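Local coordinates for universal stress protein (Burkholderia pseudomallei, PDB 4WNY) that belongs to the universal stress protein A family and probably takes part in the bacterial response to stress, at residues S7-L13 and A35-Y41; L23-L27 and A75-M79; Y41-M45 and F64-G68. Numbering follows the deposited sequence.

Contact 1: S7-L13 and A35-Y41; sequences SIILVAL and ARLVPVY
Strands 8-13 and 36-41 run side by side in the same direction, their axes 4.6 Å apart at closest approach and crossing at -23°, with extended backbones (Val-11 near -127/128). Register is in phase, from Ile-8 facing Arg-36 (CA-CA 4.7 Å) through Ala-12 facing Val-40 (CA-CA 5.1 Å) to Leu-13 facing Tyr-41 (CA-CA 5.0 Å).

Hydrogen bonds alternate in the parallel manner. Arg-36 N donates to Ser-7 O (2.8 Å), Ile-9 N to Arg-36 O (2.8 Å), Val-38 N to Ile-9 O (2.7 Å), Val-11 N weakly to Val-38 O (3.3 Å), Val-40 N to Val-11 O (2.9 Å) and Leu-13 N to Val-40 O (2.8 Å). Pro-39 falls where its missing amide proton breaks none of these, and its CA makes a CA-H...O contact of 3.3 Å to Val-11 O.

Apolar contacts divide between two faces. Ile-8 (m), Leu-10 (t), Ala-12, Val-38 and Val-40 (m) share one with the exposed, charged Arg-36; Leu-10 CD2 meets Val-40 CG2 at 3.6 Å, and helix 100-111 packs there. Ile-9, Val-11, Leu-13 (m), Leu-37 (t), Pro-39 and Tyr-41 share the other: Leu-13 CD1 lies 3.7 Å from Pro-39 CB, and Ile-9 CB 3.8 Å from Leu-37 CD1.

Helix 17-32 links the strands in a beta-alpha-beta unit. Main-chain bonds thus set the pairing, while largely hydrocarbon faces suit a sheet sandwiched between helix layers.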
loop_
_atom_site.group_PDB
_atom_site.type_symbol
_atom_site.label_atom_id
_atom_site.label_comp_id
_atom_site.label_asym_id
_atom_site.label_seq_id
_atom_site.Cartn_x
_atom_site.Cartn_y
_atom_site.Cartn_z
ATOM N N SER A 7 6.529 3.636 11.624
ATOM C CA SER A 7 6.262 4.167 12.958
ATOM C C SER A 7 5.016 5.044 12.995
ATOM O O SER A 7 4.249 5.006 13.957
ATOM C CB SER A 7 7.466 4.963 13.464
ATOM O OG SER A 7 7.769 6.029 12.580
ATOM N N ILE A 8 4.824 5.839 11.946
ATOM C CA ILE A 8 3.678 6.738 11.873
ATOM C C ILE A 8 2.887 6.539 10.582
ATOM O O ILE A 8 3.395 6.764 9.482
ATOM C CB ILE A 8 4.114 8.211 11.983
ATOM C CG1 ILE A 8 4.715 8.483 13.365
ATOM C CG2 ILE A 8 2.935 9.136 11.728
ATOM C CD1 ILE A 8 5.338 9.858 13.504
ATOM N N ILE A 9 1.635 6.118 10.728
ATOM C CA ILE A 9 0.784 5.828 9.581
ATOM C C ILE A 9 -0.314 6.870 9.408
ATOM O O ILE A 9 -0.997 7.235 10.365
ATOM C CB ILE A 9 0.126 4.444 9.708
ATOM C CG1 ILE A 9 1.176 3.377 10.036
ATOM C CG2 ILE A 9 -0.626 4.097 8.433
ATOM C CD1 ILE A 9 0.585 2.008 10.301
ATOM N N LEU A 10 -0.484 7.339 8.177
ATOM C CA LEU A 10 -1.527 8.303 7.853
ATOM C C LEU A 10 -2.628 7.632 7.035
ATOM O O LEU A 10 -2.346 6.929 6.068
ATOM C CB LEU A 10 -0.931 9.493 7.092
ATOM C CG LEU A 10 -1.777 10.743 6.830
ATOM C CD1 LEU A 10 -0.875 11.953 6.670
ATOM C CD2 LEU A 10 -2.646 10.580 5.594
ATOM N N VAL A 11 -3.880 7.849 7.428
ATOM C CA VAL A 11 -5.023 7.323 6.684
ATOM C C VAL A 11 -6.010 8.446 6.352
ATOM O O VAL A 11 -6.419 9.210 7.227
ATOM C CB VAL A 11 -5.740 6.192 7.466
ATOM C CG1 VAL A 11 -6.024 6.619 8.895
ATOM C CG2 VAL A 11 -7.021 5.765 6.758
ATOM N N ALA A 12 -6.370 8.552 5.078
ATOM C CA ALA A 12 -7.240 9.629 4.616
ATOM C C ALA A 12 -8.713 9.271 4.770
ATOM O O ALA A 12 -9.175 8.264 4.232
ATOM C CB ALA A 12 -6.930 9.971 3.166
ATOM N N LEU A 13 -9.446 10.106 5.500
ATOM C CA LEU A 13 -10.872 9.885 5.719
ATOM C C LEU A 13 -11.715 10.983 5.069
ATOM O O LEU A 13 -11.272 12.125 4.938
ATOM C CB LEU A 13 -11.174 9.814 7.218
ATOM C CG LEU A 13 -10.320 8.855 8.055
ATOM C CD1 LEU A 13 -10.718 8.940 9.518
ATOM C CD2 LEU A 13 -10.434 7.424 7.550
ATOM N N ALA A 35 2.267 0.748 15.807
ATOM C CA ALA A 35 2.566 2.028 15.188
ATOM C C ALA A 35 1.594 3.119 15.615
ATOM O O ALA A 35 0.503 2.840 16.111
ATOM C CB ALA A 35 2.553 1.883 13.683
ATOM N N ARG A 36 2.003 4.368 15.421
ATOM C CA ARG A 36 1.123 5.502 15.652
ATOM C C ARG A 36 0.253 5.739 14.425
ATOM O O ARG A 36 0.738 5.700 13.294
ATOM C CB ARG A 36 1.930 6.759 15.978
ATOM C CG ARG A 36 2.725 6.672 17.267
ATOM C CD ARG A 36 3.519 7.945 17.500
ATOM N NE ARG A 36 2.653 9.111 17.634
ATOM C CZ ARG A 36 2.170 9.554 18.790
ATOM N NH1 ARG A 36 2.472 8.927 19.919
ATOM N NH2 ARG A 36 1.388 10.624 18.819
ATOM N N LEU A 37 -1.035 5.978 14.647
ATOM C CA LEU A 37 -1.952 6.229 13.543
ATOM C C LEU A 37 -2.415 7.679 13.543
ATOM O O LEU A 37 -2.753 8.231 14.588
ATOM C CB LEU A 37 -3.159 5.295 13.618
ATOM C CG LEU A 37 -4.047 5.269 12.375
ATOM C CD1 LEU A 37 -3.319 4.612 11.212
ATOM C CD2 LEU A 37 -5.354 4.556 12.668
ATOM N N VAL A 38 -2.422 8.294 12.367
ATOM C CA VAL A 38 -2.879 9.670 12.236
ATOM C C VAL A 38 -3.910 9.778 11.120
ATOM O O VAL A 38 -3.554 9.999 9.962
ATOM C CB VAL A 38 -1.709 10.643 11.951
ATOM C CG1 VAL A 38 -2.225 12.064 11.816
ATOM C CG2 VAL A 38 -0.656 10.565 13.052
ATOM N N PRO A 39 -5.194 9.598 11.463
ATOM C CA PRO A 39 -6.283 9.807 10.505
ATOM C C PRO A 39 -6.432 11.280 10.142
ATOM O O PRO A 39 -6.411 12.129 11.031
ATOM C CB PRO A 39 -7.524 9.309 11.260
ATOM C CG PRO A 39 -6.995 8.467 12.382
ATOM C CD PRO A 39 -5.691 9.100 12.755
ATOM N N VAL A 40 -6.574 11.583 8.858
ATOM C CA VAL A 40 -6.776 12.967 8.452
ATOM C C VAL A 40 -8.074 13.127 7.669
ATOM O O VAL A 40 -8.408 12.309 6.810
ATOM C CB VAL A 40 -5.592 13.502 7.607
ATOM C CG1 VAL A 40 -4.302 13.464 8.412
ATOM C CG2 VAL A 40 -5.440 12.712 6.321
ATOM N N TYR A 41 -8.817 14.178 7.997
ATOM C CA TYR A 41 -10.013 14.536 7.250
ATOM C C TYR A 41 -9.702 15.742 6.376
ATOM O O TYR A 41 -9.305 16.792 6.880
ATOM C CB TYR A 41 -11.182 14.836 8.192
ATOM C CG TYR A 41 -12.479 15.157 7.480
ATOM C CD1 TYR A 41 -13.395 14.157 7.181
ATOM C CD2 TYR A 41 -12.787 16.460 7.108
ATOM C CE1 TYR A 41 -14.583 14.448 6.530
ATOM C CE2 TYR A 41 -13.970 16.758 6.459
ATOM C CZ TYR A 41 -14.864 15.752 6.172
ATOM O OH TYR A 41 -16.041 16.053 5.525
#

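Contact 2: L23-L27 and A75-M79; sequences LDAAL and AQARM
Both segments are regular alpha-helix, with phi/psi close to -64/-42 and i to i+4 bonds from Leu-27 N to Leu-23 O (2.8 Å) and Met-79 N to Ala-75 O (3.0 Å). Their axes approach to 11.1 Å and run in roughly the same direction, crossing at -33°. The nearest CA pairs are Leu-23 with Ala-75 (7.6 Å) and Leu-27 with Met-79 (7.0 Å), one helical turn apart on each helix.

Leu-23 (t, p), Leu-27 and Arg-78 (m, t) point their CA-to-CB bonds across the gap. Leu-23 CD2 lies 3.9 Å from Ala-75 CB and sits over one face of the Arg-78 guanidinium, 3.5 Å from Arg-78 CZ. Leu-27, its chi1 off-well at -102°, brings CD1 to 3.5 Å from Arg-78 CB and CD2 to 3.8 Å from Met-79 CG. Asp-24 (m) starts sideways, yet its carboxylate reaches the guanidinium edge: Asp-24 OD1 to Arg-78 NH1 is a 2.7 Å salt bridge, although the hydrogen bond within it is weak, with an N-H...O angle of 130°. Arg-78 also forms a salt bridge from NE to Asp-74 and a hydrogen bond from NH2 to Ser-20.

This joins two helices layered on one face of the parallel sheet; Leu-23 also touches Val-11 and Leu-37 there. The leucines bury the inner side of the interface, whereas Arg-78 lays its CB against Leu-27 and one guanidinium face against Leu-23, and spends its charge at the outer edge.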
loop_
_atom_site.group_PDB
_atom_site.type_symbol
_atom_site.label_atom_id
_atom_site.label_comp_id
_atom_site.label_asym_id
_atom_site.label_seq_id
_atom_site.Cartn_x
_atom_site.Cartn_y
_atom_site.Cartn_z
ATOM N N LEU A 23 -9.788 2.770 7.274
ATOM C CA LEU A 23 -9.426 3.100 8.645
ATOM C C LEU A 23 -9.272 1.838 9.487
ATOM O O LEU A 23 -8.335 1.719 10.277
ATOM C CB LEU A 23 -10.474 4.024 9.268
ATOM C CG LEU A 23 -10.328 4.290 10.767
ATOM C CD1 LEU A 23 -8.988 4.939 11.067
ATOM C CD2 LEU A 23 -11.468 5.157 11.274
ATOM N N ASP A 24 -10.198 0.900 9.309
ATOM C CA ASP A 24 -10.152 -0.368 10.027
ATOM C C ASP A 24 -8.907 -1.164 9.654
ATOM O O ASP A 24 -8.337 -1.872 10.485
ATOM C CB ASP A 24 -11.406 -1.195 9.742
ATOM C CG ASP A 24 -12.650 -0.610 10.383
ATOM O OD1 ASP A 24 -12.512 0.243 11.287
ATOM O OD2 ASP A 24 -13.766 -1.010 9.989
ATOM N N ALA A 25 -8.491 -1.040 8.397
ATOM C CA ALA A 25 -7.291 -1.714 7.919
ATOM C C ALA A 25 -6.038 -1.033 8.459
ATOM O O ALA A 25 -5.090 -1.699 8.878
ATOM C CB ALA A 25 -7.269 -1.743 6.401
ATOM N N ALA A 26 -6.045 0.297 8.446
ATOM C CA ALA A 26 -4.928 1.081 8.962
ATOM C C ALA A 26 -4.775 0.876 10.465
ATOM O O ALA A 26 -3.659 0.824 10.982
ATOM C CB ALA A 26 -5.119 2.556 8.641
ATOM N N LEU A 27 -5.903 0.760 11.160
ATOM C CA LEU A 27 -5.895 0.490 12.593
ATOM C C LEU A 27 -5.282 -0.869 12.892
ATOM O O LEU A 27 -4.426 -0.993 13.768
ATOM C CB LEU A 27 -7.312 0.551 13.165
ATOM C CG LEU A 27 -7.693 1.813 13.935
ATOM C CD1 LEU A 27 -9.081 1.660 14.516
ATOM C CD2 LEU A 27 -6.686 2.092 15.034
ATOM N N ALA A 75 -12.923 8.220 14.668
ATOM C CA ALA A 75 -11.626 7.607 14.413
ATOM C C ALA A 75 -10.822 7.515 15.703
ATOM O O ALA A 75 -10.187 6.495 15.976
ATOM C CB ALA A 75 -10.859 8.392 13.361
ATOM N N GLN A 76 -10.860 8.583 16.494
ATOM C CA GLN A 76 -10.185 8.614 17.787
ATOM C C GLN A 76 -10.767 7.565 18.730
ATOM O O GLN A 76 -10.033 6.901 19.462
ATOM C CB GLN A 76 -10.290 10.008 18.415
ATOM C CG GLN A 76 -9.689 10.117 19.810
ATOM C CD GLN A 76 -8.215 9.765 19.842
ATOM O OE1 GLN A 76 -7.840 8.652 20.216
ATOM N NE2 GLN A 76 -7.370 10.713 19.456
ATOM N N ALA A 77 -12.090 7.416 18.698
ATOM C CA ALA A 77 -12.775 6.434 19.532
ATOM C C ALA A 77 -12.361 5.009 19.169
ATOM O O ALA A 77 -12.210 4.154 20.043
ATOM C CB ALA A 77 -14.283 6.594 19.406
ATOM N N ARG A 78 -12.182 4.761 17.876
ATOM C CA ARG A 78 -11.734 3.456 17.404
ATOM C C ARG A 78 -10.297 3.184 17.840
ATOM O O ARG A 78 -9.964 2.076 18.261
ATOM C CB ARG A 78 -11.840 3.363 15.882
ATOM C CG ARG A 78 -13.245 3.481 15.320
ATOM C CD ARG A 78 -13.253 3.065 13.856
ATOM N NE ARG A 78 -14.260 3.775 13.074
ATOM C CZ ARG A 78 -14.548 3.499 11.807
ATOM N NH1 ARG A 78 -13.910 2.519 11.179
ATOM N NH2 ARG A 78 -15.476 4.198 11.167
ATOM N N MET A 79 -9.449 4.205 17.736
ATOM C CA MET A 79 -8.051 4.097 18.138
ATOM C C MET A 79 -7.914 3.842 19.638
ATOM O O MET A 79 -7.109 3.012 20.064
ATOM C CB MET A 79 -7.286 5.365 17.754
ATOM C CG MET A 79 -7.179 5.605 16.257
ATOM S SD MET A 79 -6.595 7.266 15.870
ATOM C CE MET A 79 -5.021 7.271 16.723
#

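Contact 3: Y41-M45 and F64-G68; sequences YVVDM and FREEG
Strand-to-helix packing at the C-terminal end of strand 36-43 makes this contact, part of the alpha/beta sandwich of the universal stress protein fold, where helix 57-82 lies against the parallel sheet. Residues 41-43 are extended and 64-68 helical (Gly-68 N to Phe-64 O, 2.8 Å). The short axes run antiparallel, at 177°, 8.7 Å apart at closest approach, so the order of partners reverses: Tyr-41 is nearest Gly-68 (CA-CA 5.8 Å) and Val-43 nearest Phe-64 (6.3 Å).

Alternation along the strand sends Tyr-41 (t) and Val-43 (t) toward the helix. Val-43 CG1 lies 4.1 Å from Phe-64 CB, and Val-43 CG2 4.4 Å from Arg-65 CG; the charged end of Arg-65 instead forms a salt bridge with Glu-92 of strand 89-92, outermost in this chain's sheet. Farther along the segment, Met-45 (m, m, m) places SD 3.6 Å from Phe-64 CD1, an oblique Met-aromatic contact with 4.6 Å from sulfur to ring centroid. Tyr-41 OH approaches the edge of the Phe-64 ring, 3.5 Å from Phe-64 CD2. No hydrogen bond crosses between the segments.

The close approach rests on the bare helix surface at Gly-68: an ideal CB there would sit only 2.9 Å from Tyr-41 CD2. In its absence, Gly-68 CA makes a CH-pi contact 3.5 Å from the Tyr-41 ring centroid, 12° off the ring normal.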
loop_
_atom_site.group_PDB
_atom_site.type_symbol
_atom_site.label_atom_id
_atom_site.label_comp_id
_atom_site.label_asym_id
_atom_site.label_seq_id
_atom_site.Cartn_x
_atom_site.Cartn_y
_atom_site.Cartn_z
ATOM N N TYR A 41 -8.817 14.178 7.997
ATOM C CA TYR A 41 -10.013 14.536 7.250
ATOM C C TYR A 41 -9.702 15.742 6.376
ATOM O O TYR A 41 -9.305 16.792 6.880
ATOM C CB TYR A 41 -11.182 14.836 8.192
ATOM C CG TYR A 41 -12.479 15.157 7.480
ATOM C CD1 TYR A 41 -13.395 14.157 7.181
ATOM C CD2 TYR A 41 -12.787 16.460 7.108
ATOM C CE1 TYR A 41 -14.583 14.448 6.530
ATOM C CE2 TYR A 41 -13.970 16.758 6.459
ATOM C CZ TYR A 41 -14.864 15.752 6.172
ATOM O OH TYR A 41 -16.041 16.053 5.525
ATOM N N VAL A 42 -9.882 15.594 5.069
ATOM C CA VAL A 42 -9.524 16.648 4.131
ATOM C C VAL A 42 -10.709 17.543 3.788
ATOM O O VAL A 42 -11.674 17.099 3.167
ATOM C CB VAL A 42 -8.952 16.063 2.822
ATOM N N VAL A 43 -10.633 18.805 4.196
ATOM C CA VAL A 43 -11.642 19.786 3.820
ATOM C C VAL A 43 -11.269 20.419 2.484
ATOM O O VAL A 43 -10.354 21.240 2.403
ATOM C CB VAL A 43 -11.802 20.884 4.886
ATOM C CG1 VAL A 43 -12.895 21.862 4.479
ATOM C CG2 VAL A 43 -12.111 20.269 6.238
ATOM N N ASP A 44 -11.986 20.026 1.438
ATOM C CA ASP A 44 -11.681 20.478 0.088
ATOM C C ASP A 44 -12.765 21.412 -0.439
ATOM O O ASP A 44 -13.693 20.985 -1.132
ATOM C CB ASP A 44 -11.507 19.272 -0.839
ATOM C CG ASP A 44 -11.140 19.665 -2.259
ATOM O OD1 ASP A 44 -10.726 20.821 -2.486
ATOM O OD2 ASP A 44 -11.260 18.805 -3.156
ATOM N N MET A 45 -12.639 22.690 -0.098
ATOM C CA MET A 45 -13.554 23.710 -0.589
ATOM C C MET A 45 -12.979 24.425 -1.805
ATOM O O MET A 45 -13.589 24.434 -2.874
ATOM C CB MET A 45 -13.876 24.725 0.514
ATOM C CG MET A 45 -14.661 24.146 1.681
ATOM S SD MET A 45 -16.121 23.254 1.115
ATOM C CE MET A 45 -16.922 24.509 0.117
ATOM N N PHE A 64 -18.312 21.122 6.603
ATOM C CA PHE A 64 -17.339 20.051 6.423
ATOM C C PHE A 64 -16.341 19.994 7.575
ATOM O O PHE A 64 -15.803 18.930 7.885
ATOM C CB PHE A 64 -16.603 20.211 5.091
ATOM C CG PHE A 64 -17.432 19.834 3.895
ATOM C CD1 PHE A 64 -17.885 20.803 3.012
ATOM C CD2 PHE A 64 -17.765 18.511 3.657
ATOM C CE1 PHE A 64 -18.649 20.457 1.914
ATOM C CE2 PHE A 64 -18.529 18.160 2.561
ATOM C CZ PHE A 64 -18.971 19.133 1.689
ATOM N N ARG A 65 -16.094 21.137 8.206
ATOM C CA ARG A 65 -15.274 21.169 9.412
ATOM C C ARG A 65 -16.008 20.453 10.538
ATOM O O ARG A 65 -15.418 19.668 11.280
ATOM C CB ARG A 65 -14.943 22.607 9.821
ATOM C CG ARG A 65 -13.849 23.274 8.998
ATOM C CD ARG A 65 -13.600 24.694 9.493
ATOM N NE ARG A 65 -12.584 25.391 8.712
ATOM C CZ ARG A 65 -12.266 26.673 8.874
ATOM N NH1 ARG A 65 -12.890 27.403 9.790
ATOM N NH2 ARG A 65 -11.327 27.227 8.118
ATOM N N GLU A 66 -17.304 20.730 10.653
ATOM C CA GLU A 66 -18.144 20.077 11.648
ATOM C C GLU A 66 -18.248 18.584 11.365
ATOM O O GLU A 66 -18.220 17.765 12.283
ATOM C CB GLU A 66 -19.536 20.707 11.672
ATOM C CG GLU A 66 -20.416 20.197 12.793
ATOM C CD GLU A 66 -19.780 20.390 14.153
ATOM O OE1 GLU A 66 -19.244 21.488 14.411
ATOM O OE2 GLU A 66 -19.808 19.441 14.962
ATOM N N GLU A 67 -18.368 18.237 10.087
ATOM C CA GLU A 67 -18.416 16.840 9.683
ATOM C C GLU A 67 -17.086 16.169 9.992
ATOM O O GLU A 67 -17.044 15.015 10.417
ATOM C CB GLU A 67 -18.742 16.715 8.196
ATOM C CG GLU A 67 -19.143 15.316 7.781
ATOM C CD GLU A 67 -20.444 14.879 8.422
ATOM O OE1 GLU A 67 -21.506 15.390 8.009
ATOM O OE2 GLU A 67 -20.405 14.028 9.336
ATOM N N GLY A 68 -16.003 16.908 9.776
ATOM C CA GLY A 68 -14.671 16.427 10.082
ATOM C C GLY A 68 -14.516 16.113 11.555
ATOM O O GLY A 68 -13.928 15.095 11.916
#

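In the fold
From the N terminus, strand 8-13 leads into helix 17-32 and returns through strand 36-43, so contact 1 closes the first beta-alpha-beta unit. Contact 3 opens at Tyr-41, where contact 1 ends, and closes the following loop when helix 57-82 folds back onto the same strand. Farther along that helix, contact 2 closes a longer loop from helix 17-32, with contact 3 nested inside it; contacts 1 and 2 cross, their segments alternating. Contacts 1 and 2 also touch directly, Pro-39 CG lying 3.7 Å from Met-79 SD. Contacts 2 and 3, centres about 18 Å apart, fix separate parts of helix 57-82, one to its neighbouring helix and one to the sheet.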